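Local coordinates for protein zinc-finger (Saccharomonospora viridis, PDB 3RMQ) that is of unknown function but binds a zinc ion through one histidine and three cysteines, at residues T92-V97 against G103-L108. The protein carries 1 engineered substitution. Residues are numbered along the deposited sequence; the frame is centred on the assembly and turned at random.
Sequences TRLAEV and GEVVEL
Val105 meets Leu94 and Ala95 where helix 102-109 packs against helix 88-97. Val105 projects from its backbone toward helix 88-97, and its two methyls share the work. CG1 lies anti to the backbone N (chi1 169°) and is thereby turned to Leu94. Val105 CG1 sits 3.8 Å from Leu94 CD2 and also touches Leu94 CG. CG2 takes the other side of the fork, beside the backbone N, and rests on Ala95. Val105 CG2 lies 3.9 Å from Ala95 CA. The same methyl, Val105 CG2, is 4.1 Å from Ala95 CB. The small alanine thus lets the valine methyl come down to the backbone. Here the backbones are nearest, Ala95 CA to Val105 CA 6.1 Å.

Leu94 reaches a second residue as well. Leu94 CD2 comes within 4.4 Å of Leu108 CD2, a looser methyl-to-methyl contact one helical turn beyond Val105. All of these contacts between the two segments are apolar.

The axes of segments 92-97 and 103-108 approach to 9.6 Å, with N-to-C directions 120° apart. A short connection joins them, and its Leu98 and Cys100 touch Val105. The pair belongs to a small helical bundle. Leu108 carries the packing on to Met74, Ile77 and Ala81 of helix 74-81. Leu94 touches Ile64 of helix 60-69, whose first turn carries the zinc ligand Cys62. The side chain of Leu94 is about 9 Å from the zinc ion, near the metal site without touching it. Through Leu94 and Leu108 the contact thus joins all four C-terminal helices, 60-69, 74-81, 88-97 and 102-109.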
loop_
_atom_site.group_PDB
_atom_site.type_symbol
_atom_site.label_atom_id
_atom_site.label_comp_id
_atom_site.label_asym_id
_atom_site.label_seq_id
_atom_site.Cartn_x
_atom_site.Cartn_y
_atom_site.Cartn_z
ATOM N N THR A 92 -2.540 6.842 10.062
ATOM C CA THR A 92 -1.448 6.787 11.021
ATOM C C THR A 92 -0.422 5.742 10.548
ATOM O O THR A 92 0.783 5.900 10.774
ATOM C CB THR A 92 -1.939 6.562 12.471
ATOM O OG1 THR A 92 -2.594 5.300 12.561
ATOM C CG2 THR A 92 -2.906 7.681 12.872
ATOM N N ARG A 93 -0.877 4.712 9.839
ATOM C CA ARG A 93 0.057 3.763 9.234
ATOM C C ARG A 93 0.928 4.451 8.138
ATOM O O ARG A 93 2.137 4.229 8.064
ATOM C CB ARG A 93 -0.715 2.562 8.662
ATOM C CG ARG A 93 0.165 1.463 8.099
ATOM C CD ARG A 93 -0.722 0.208 7.678
ATOM N NE ARG A 93 -1.486 -0.294 8.825
ATOM C CZ ARG A 93 -2.766 -0.684 8.797
ATOM N NH1 ARG A 93 -3.461 -0.654 7.673
ATOM N NH2 ARG A 93 -3.368 -1.115 9.912
ATOM N N LEU A 94 0.325 5.310 7.301
ATOM C CA LEU A 94 1.113 6.029 6.273
ATOM C C LEU A 94 2.126 6.971 6.938
ATOM O O LEU A 94 3.234 7.157 6.426
ATOM C CB LEU A 94 0.216 6.868 5.365
ATOM C CG LEU A 94 0.904 7.645 4.229
ATOM C CD1 LEU A 94 1.622 6.702 3.302
ATOM C CD2 LEU A 94 -0.127 8.447 3.441
ATOM N N ALA A 95 1.739 7.602 8.043
ATOM C CA ALA A 95 2.657 8.520 8.741
ATOM C C ALA A 95 3.893 7.797 9.289
ATOM O O ALA A 95 4.928 8.420 9.522
ATOM C CB ALA A 95 1.949 9.276 9.868
ATOM N N GLU A 96 3.785 6.497 9.511
ATOM C CA GLU A 96 4.924 5.738 10.001
ATOM C C GLU A 96 5.919 5.489 8.865
ATOM O O GLU A 96 7.099 5.250 9.103
ATOM C CB GLU A 96 4.458 4.410 10.622
ATOM C CG GLU A 96 3.891 4.541 12.040
ATOM C CD GLU A 96 4.963 4.896 13.102
ATOM O OE1 GLU A 96 4.599 5.478 14.154
ATOM O OE2 GLU A 96 6.167 4.586 12.894
ATOM N N VAL A 97 5.428 5.560 7.630
ATOM C CA VAL A 97 6.211 5.297 6.431
ATOM C C VAL A 97 6.813 6.558 5.845
ATOM O O VAL A 97 7.910 6.522 5.304
ATOM C CB VAL A 97 5.304 4.698 5.288
ATOM C CG1 VAL A 97 6.061 4.615 3.976
ATOM C CG2 VAL A 97 4.749 3.355 5.678
ATOM N N GLY A 103 0.751 16.297 10.117
ATOM C CA GLY A 103 -0.145 17.214 9.440
ATOM C C GLY A 103 0.095 17.215 7.941
ATOM O O GLY A 103 -0.836 17.375 7.150
ATOM N N GLU A 104 1.354 17.058 7.544
ATOM C CA GLU A 104 1.687 17.015 6.132
ATOM C C GLU A 104 1.134 15.733 5.532
ATOM O O GLU A 104 0.616 15.751 4.403
ATOM C CB GLU A 104 3.194 17.146 5.922
ATOM C CG GLU A 104 3.695 18.553 6.244
ATOM C CD GLU A 104 5.184 18.734 6.011
ATOM O OE1 GLU A 104 5.968 17.851 6.413
ATOM O OE2 GLU A 104 5.571 19.768 5.425
ATOM N N VAL A 105 1.183 14.633 6.285
ATOM C CA VAL A 105 0.574 13.390 5.788
ATOM C C VAL A 105 -0.933 13.565 5.611
ATOM O O VAL A 105 -1.492 13.192 4.576
ATOM C CB VAL A 105 0.857 12.195 6.717
ATOM C CG1 VAL A 105 -0.001 10.997 6.321
ATOM C CG2 VAL A 105 2.335 11.847 6.662
ATOM N N VAL A 106 -1.599 14.144 6.598
ATOM C CA VAL A 106 -3.042 14.296 6.509
ATOM C C VAL A 106 -3.423 15.174 5.306
ATOM O O VAL A 106 -4.323 14.828 4.552
ATOM C CB VAL A 106 -3.639 14.829 7.803
ATOM C CG1 VAL A 106 -5.144 15.050 7.645
ATOM C CG2 VAL A 106 -3.380 13.838 8.945
ATOM N N GLU A 107 -2.724 16.283 5.106
ATOM C CA GLU A 107 -2.984 17.153 3.956
ATOM C C GLU A 107 -2.773 16.423 2.629
ATOM O O GLU A 107 -3.588 16.535 1.702
ATOM C CB GLU A 107 -2.133 18.418 4.060
ATOM C CG GLU A 107 -2.637 19.289 5.208
ATOM C CD GLU A 107 -1.819 20.546 5.464
ATOM O OE1 GLU A 107 -0.874 20.829 4.688
ATOM O OE2 GLU A 107 -2.134 21.254 6.452
ATOM N N LEU A 108 -1.703 15.634 2.561
ATOM C CA LEU A 108 -1.391 14.838 1.380
ATOM C C LEU A 108 -2.569 13.932 0.978
ATOM O O LEU A 108 -2.941 13.853 -0.200
ATOM C CB LEU A 108 -0.131 14.002 1.682
ATOM C CG LEU A 108 0.466 13.055 0.641
ATOM C CD1 LEU A 108 1.908 12.747 0.999
ATOM C CD2 LEU A 108 -0.343 11.773 0.543
#